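Local atomic coordinates of replicative DNA helicase (Mycobacterium smegmatis, PDB entry 6OWN), a protein that carries an intein that excises itself from the helicase precursor by protein splicing, a reaction reversibly inhibited by zinc. Residues Thr34-Asp39 with Arg117-Asp122; Arg46-Val51 with Arg111-Val116. All coordinates share one frame; numbering follows the deposited sequence.

Contact 1: residues Thr34-Asp39 with Arg117-Asp122. With ZN (zinc ion), chain E.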
loop_
_atom_site.group_PDB
_atom_site.type_symbol
_atom_site.label_atom_id
_atom_site.label_comp_id
_atom_site.label_asym_id
_atom_site.label_seq_id
_atom_site.Cartn_x
_atom_site.Cartn_y
_atom_site.Cartn_z
ATOM N N THR A 34 5.497 5.422 -12.130
ATOM C CA THR A 34 6.700 5.077 -11.385
ATOM C C THR A 34 6.972 3.589 -11.593
ATOM O O THR A 34 6.051 2.776 -11.512
ATOM C CB THR A 34 6.534 5.448 -9.900
ATOM O OG1 THR A 34 7.777 5.291 -9.201
ATOM C CG2 THR A 34 5.436 4.619 -9.224
ATOM N N ARG A 35 8.217 3.240 -11.922
ATOM C CA ARG A 35 8.529 1.881 -12.361
ATOM C C ARG A 35 8.696 0.932 -11.178
ATOM O O ARG A 35 9.265 1.294 -10.146
ATOM C CB ARG A 35 9.805 1.874 -13.213
ATOM C CG ARG A 35 10.209 0.493 -13.764
ATOM C CD ARG A 35 11.510 0.553 -14.567
ATOM N NE ARG A 35 12.589 1.152 -13.783
ATOM C CZ ARG A 35 13.883 1.055 -14.065
ATOM N NH1 ARG A 35 14.295 0.379 -15.133
ATOM N NH2 ARG A 35 14.772 1.639 -13.267
ATOM N N VAL A 36 8.194 -0.291 -11.340
ATOM C CA VAL A 36 8.427 -1.364 -10.383
ATOM C C VAL A 36 9.757 -2.006 -10.750
ATOM O O VAL A 36 9.918 -2.498 -11.871
ATOM C CB VAL A 36 7.287 -2.399 -10.415
ATOM C CG1 VAL A 36 7.579 -3.563 -9.483
ATOM C CG2 VAL A 36 5.939 -1.752 -10.056
ATOM N N VAL A 37 10.710 -1.992 -9.815
ATOM C CA VAL A 37 12.070 -2.463 -10.074
ATOM C C VAL A 37 12.427 -3.721 -9.292
ATOM O O VAL A 37 13.547 -4.232 -9.460
ATOM C CB VAL A 37 13.113 -1.368 -9.776
ATOM C CG1 VAL A 37 12.954 -0.178 -10.746
ATOM C CG2 VAL A 37 13.001 -0.922 -8.325
ATOM N N ALA A 38 11.534 -4.227 -8.445
ATOM C CA ALA A 38 11.801 -5.392 -7.608
ATOM C C ALA A 38 10.501 -5.810 -6.939
ATOM O O ALA A 38 9.602 -4.989 -6.736
ATOM C CB ALA A 38 12.874 -5.102 -6.552
ATOM N N ASP A 39 10.413 -7.092 -6.582
ATOM C CA ASP A 39 9.221 -7.593 -5.915
ATOM C C ASP A 39 9.591 -8.713 -4.947
ATOM O O ASP A 39 10.755 -9.103 -4.819
ATOM C CB ASP A 39 8.177 -8.068 -6.934
ATOM C CG ASP A 39 8.578 -9.360 -7.641
ATOM O OD1 ASP A 39 9.696 -9.884 -7.415
ATOM O OD2 ASP A 39 7.775 -9.849 -8.457
ATOM N N ARG A 117 2.136 -9.740 -0.926
ATOM C CA ARG A 117 3.259 -9.523 -1.834
ATOM C C ARG A 117 3.628 -8.045 -1.771
ATOM O O ARG A 117 2.760 -7.200 -1.570
ATOM C CB ARG A 117 2.908 -9.945 -3.275
ATOM C CG ARG A 117 3.989 -9.634 -4.332
ATOM C CD ARG A 117 3.863 -10.536 -5.576
ATOM N NE ARG A 117 4.816 -10.158 -6.623
ATOM C CZ ARG A 117 4.473 -9.561 -7.760
ATOM N NH1 ARG A 117 3.199 -9.280 -7.999
ATOM N NH2 ARG A 117 5.394 -9.236 -8.658
ATOM N N CYS A 118 4.921 -7.746 -1.907
ATOM C CA CYS A 118 5.397 -6.370 -1.903
ATOM C C CYS A 118 6.078 -6.080 -3.234
ATOM O O CYS A 118 6.480 -6.994 -3.958
ATOM C CB CYS A 118 6.371 -6.105 -0.735
ATOM S SG CYS A 118 6.310 -4.407 0.011
ATOM N N VAL A 119 6.181 -4.790 -3.562
ATOM C CA VAL A 119 6.932 -4.318 -4.721
ATOM C C VAL A 119 7.713 -3.081 -4.304
ATOM O O VAL A 119 7.368 -2.395 -3.339
ATOM C CB VAL A 119 6.044 -3.967 -5.936
ATOM C CG1 VAL A 119 5.291 -5.187 -6.444
ATOM C CG2 VAL A 119 5.101 -2.834 -5.586
ATOM N N GLU A 120 8.775 -2.802 -5.051
ATOM C CA GLU A 120 9.595 -1.611 -4.869
ATOM C C GLU A 120 9.548 -0.778 -6.141
ATOM O O GLU A 120 9.591 -1.325 -7.251
ATOM C CB GLU A 120 11.047 -1.980 -4.524
ATOM C CG GLU A 120 11.943 -0.786 -4.195
ATOM C CD GLU A 120 13.411 -1.162 -4.031
ATOM O OE1 GLU A 120 13.748 -2.364 -4.123
ATOM O OE2 GLU A 120 14.232 -0.243 -3.819
ATOM N N VAL A 121 9.427 0.543 -5.978
ATOM C CA VAL A 121 9.353 1.475 -7.100
ATOM C C VAL A 121 10.516 2.465 -6.986
ATOM O O VAL A 121 11.151 2.585 -5.940
ATOM C CB VAL A 121 7.996 2.214 -7.166
ATOM C CG1 VAL A 121 6.850 1.226 -7.399
ATOM C CG2 VAL A 121 7.762 3.015 -5.908
ATOM N N ASP A 122 10.795 3.183 -8.083
ATOM C CA ASP A 122 12.025 3.969 -8.146
ATOM C C ASP A 122 11.827 5.492 -8.088
ATOM O O ASP A 122 12.724 6.233 -8.502
ATOM C CB ASP A 122 12.840 3.580 -9.385
ATOM C CG ASP A 122 12.086 3.766 -10.698
ATOM O OD1 ASP A 122 10.961 4.309 -10.695
ATOM O OD2 ASP A 122 12.636 3.348 -11.746
HETATM ZN ZN ZN E . 5.199 -3.004 -1.453
HETATM O O HOH W 1 9.610 6.787 -11.022
#
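Arg35 reaches across to Asp122 with two nitrogens that converge on a single oxygen: NE lies 3.0 Å and NH2 3.1 Å from Asp122 OD2, which sits near the guanidinium plane. A bend in the arginine chain (chi3 55°) brings both nitrogens round to it. The other oxygen, OD1, receives the backbone N of Arg35 from above the carboxylate plane. A water joins OD1 to Thr34 OG1, which is also bonded to Asn123. Between the ends, two backbone bonds tie the strands, Val37 N to Glu120 O and Glu120 N to Ala38 O. Val36 shares one face with Val119 and Val121: its CG1 lies 3.9 Å from Val119 CB, while CG2 turns to Val121 CG1, and Leu26 backs Val36 and Val119. At the far end Arg117 NH2 forms a salt bridge to Asp39 OD2, modelled too short to be taken literally, with the two planes 78° apart; Thr40 O holds Arg117 NE and Val20 O holds NH1. Next along, Cys118 SG binds zinc at 2.3 Å. With axes 149° apart, this is an antiparallel pair inside a four-stranded sheet of the horseshoe-like Hint fold of inteins, with zinc bound beside strand 116-121.

Contact 2: residues Arg46-Val51 with Arg111-Val116; sequences RPCYVV and RPSVPV
Cys48 is met from CB to SG by the irregular segment 111-116. CB starts the contact, lying 3.8 Å from Arg111 O and a little farther from Arg111 CG. With SG anti to the carbonyl carbon (chi1 -72°), the sulfur reaches into the bend of the other chain and accepts the backbone N-H of Val114. That bond is long, 3.5 Å from Val114 N to Cys48 SG, as expected for sulfur, but almost straight at 173°. The sulfur also touches two valines. Cys48 SG lies 4.1 Å from Val114 CG2, and Cys48 SG lies 3.9 Å from Val116 CG1, so the thiol has a polar contact with the backbone and apolar contacts with both.

Further bonds fasten the segments at Arg46 and at Cys48 itself. Ser113 OG, anti to its own backbone N, donates to Arg46 O at 2.7 Å, and Arg111 N donates to Cys48 O at 3.0 Å. One water links Arg46 N to Val114 O, and another links Cys48 N to Arg111 O. Val50 CG2 rests against the aliphatic part of Arg111, 3.7 Å from its CB, while the bent end of that arginine turns back so that NE donates to Pro112 O in the carbonyl plane, on a lone pair. Val60 of strand 58-62 touches both Arg111 and Val114. The arrangement is the place where an antiparallel strand pair, 48-53 with 103-111, gives way to the loop that crosses to strand 116-121 in the Hint fold of inteins.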
loop_
_atom_site.group_PDB
_atom_site.type_symbol
_atom_site.label_atom_id
_atom_site.label_comp_id
_atom_site.label_asym_id
_atom_site.label_seq_id
_atom_site.Cartn_x
_atom_site.Cartn_y
_atom_site.Cartn_z
ATOM N N ARG A 46 1.817 -14.798 6.847
ATOM C CA ARG A 46 2.172 -13.570 7.540
ATOM C C ARG A 46 0.974 -13.037 8.334
ATOM O O ARG A 46 -0.178 -13.252 7.951
ATOM C CB ARG A 46 2.653 -12.518 6.542
ATOM C CG ARG A 46 3.739 -13.034 5.597
ATOM C CD ARG A 46 5.120 -12.808 6.180
ATOM N NE ARG A 46 5.645 -11.504 5.782
ATOM C CZ ARG A 46 6.697 -10.914 6.341
ATOM N NH1 ARG A 46 7.344 -11.509 7.336
ATOM N NH2 ARG A 46 7.096 -9.724 5.909
ATOM N N PRO A 47 1.217 -12.345 9.449
ATOM C CA PRO A 47 0.098 -11.768 10.211
ATOM C C PRO A 47 -0.506 -10.597 9.447
ATOM O O PRO A 47 0.197 -9.662 9.065
ATOM C CB PRO A 47 0.750 -11.306 11.523
ATOM C CG PRO A 47 2.227 -11.555 11.382
ATOM C CD PRO A 47 2.518 -11.889 9.959
ATOM N N CYS A 48 -1.814 -10.649 9.224
ATOM C CA CYS A 48 -2.450 -9.676 8.357
ATOM C C CYS A 48 -3.359 -8.748 9.149
ATOM O O CYS A 48 -3.788 -9.049 10.268
ATOM C CB CYS A 48 -3.223 -10.364 7.225
ATOM S SG CYS A 48 -2.087 -11.103 5.974
ATOM N N TYR A 49 -3.628 -7.600 8.535
ATOM C CA TYR A 49 -4.419 -6.521 9.106
ATOM C C TYR A 49 -5.317 -5.945 8.018
ATOM O O TYR A 49 -4.965 -5.963 6.839
ATOM C CB TYR A 49 -3.543 -5.377 9.656
ATOM C CG TYR A 49 -2.723 -5.713 10.875
ATOM C CD1 TYR A 49 -1.584 -6.501 10.777
ATOM C CD2 TYR A 49 -3.073 -5.216 12.123
ATOM C CE1 TYR A 49 -0.838 -6.819 11.904
ATOM C CE2 TYR A 49 -2.326 -5.517 13.251
ATOM C CZ TYR A 49 -1.218 -6.315 13.138
ATOM O OH TYR A 49 -0.473 -6.609 14.261
ATOM N N VAL A 50 -6.475 -5.433 8.431
ATOM C CA VAL A 50 -7.276 -4.526 7.621
ATOM C C VAL A 50 -7.019 -3.108 8.116
ATOM O O VAL A 50 -7.084 -2.835 9.322
ATOM C CB VAL A 50 -8.778 -4.859 7.690
ATOM C CG1 VAL A 50 -9.517 -4.103 6.584
ATOM C CG2 VAL A 50 -9.011 -6.344 7.556
ATOM N N VAL A 51 -6.705 -2.212 7.193
ATOM C CA VAL A 51 -6.583 -0.791 7.482
ATOM C C VAL A 51 -7.762 -0.110 6.807
ATOM O O VAL A 51 -7.921 -0.209 5.585
ATOM C CB VAL A 51 -5.243 -0.221 6.987
ATOM C CG1 VAL A 51 -5.078 1.230 7.401
ATOM C CG2 VAL A 51 -4.074 -1.062 7.514
ATOM N N ARG A 111 -6.719 -9.546 10.947
ATOM C CA ARG A 111 -7.619 -10.399 10.191
ATOM C C ARG A 111 -6.862 -11.669 9.834
ATOM O O ARG A 111 -5.628 -11.683 9.867
ATOM C CB ARG A 111 -8.148 -9.679 8.938
ATOM C CG ARG A 111 -7.178 -9.571 7.748
ATOM C CD ARG A 111 -7.951 -9.792 6.435
ATOM N NE ARG A 111 -8.024 -11.216 6.119
ATOM C CZ ARG A 111 -9.064 -11.818 5.557
ATOM N NH1 ARG A 111 -10.151 -11.125 5.227
ATOM N NH2 ARG A 111 -9.010 -13.119 5.314
ATOM N N PRO A 112 -7.571 -12.759 9.525
ATOM C CA PRO A 112 -6.878 -14.015 9.205
ATOM C C PRO A 112 -5.924 -13.856 8.029
ATOM O O PRO A 112 -6.213 -13.152 7.057
ATOM C CB PRO A 112 -8.026 -14.975 8.872
ATOM C CG PRO A 112 -9.183 -14.446 9.644
ATOM C CD PRO A 112 -9.031 -12.951 9.623
ATOM N N SER A 113 -4.782 -14.539 8.133
ATOM C CA SER A 113 -3.712 -14.436 7.146
ATOM C C SER A 113 -4.212 -14.741 5.739
ATOM O O SER A 113 -4.967 -15.689 5.520
ATOM C CB SER A 113 -2.583 -15.403 7.507
ATOM O OG SER A 113 -1.491 -15.266 6.616
ATOM N N VAL A 114 -3.799 -13.911 4.787
ATOM C CA VAL A 114 -4.002 -14.182 3.364
ATOM C C VAL A 114 -2.660 -14.045 2.665
ATOM O O VAL A 114 -1.700 -13.499 3.235
ATOM C CB VAL A 114 -5.052 -13.233 2.742
ATOM C CG1 VAL A 114 -6.417 -13.428 3.399
ATOM C CG2 VAL A 114 -4.585 -11.786 2.837
ATOM N N PRO A 115 -2.550 -14.537 1.431
ATOM C CA PRO A 115 -1.325 -14.302 0.656
ATOM C C PRO A 115 -1.088 -12.811 0.432
ATOM O O PRO A 115 -2.011 -12.050 0.138
ATOM C CB PRO A 115 -1.594 -15.037 -0.662
ATOM C CG PRO A 115 -2.612 -16.083 -0.323
ATOM C CD PRO A 115 -3.476 -15.457 0.737
ATOM N N VAL A 116 0.167 -12.394 0.586
ATOM C CA VAL A 116 0.560 -11.004 0.397
ATOM C C VAL A 116 1.798 -10.954 -0.492
ATOM O O VAL A 116 2.439 -11.971 -0.774
ATOM C CB VAL A 116 0.829 -10.288 1.735
ATOM C CG1 VAL A 116 -0.453 -10.195 2.578
ATOM C CG2 VAL A 116 1.926 -10.989 2.504
HETATM O O HOH W 2 0.849 -14.060 4.261
HETATM O O HOH W 3 -3.285 -12.747 10.653
#

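Segments 111-116 and 117-122 adjoin in sequence, so one continuous run of chain serves both contacts, first passing as a loop beside strand 48-53, then pairing as a strand with 33-39; the centres lie about 20 Å apart. Both contacts are partly buried. Strands 33-39 and 48-53 lie in different sheets, and 111-116 is part of the connection between them. Contact 1 buries 564 Å² and joins two strands, with a valine face between charged pairs at its ends. Contact 2 buries 374 Å² and relies on a buried thiol, a serine hydroxyl and bridging waters, with no salt bridge across it. Zinc is bound directly in contact 1, whereas in contact 2 a zinc ion lies about 3 Å from the Tyr49 side chain.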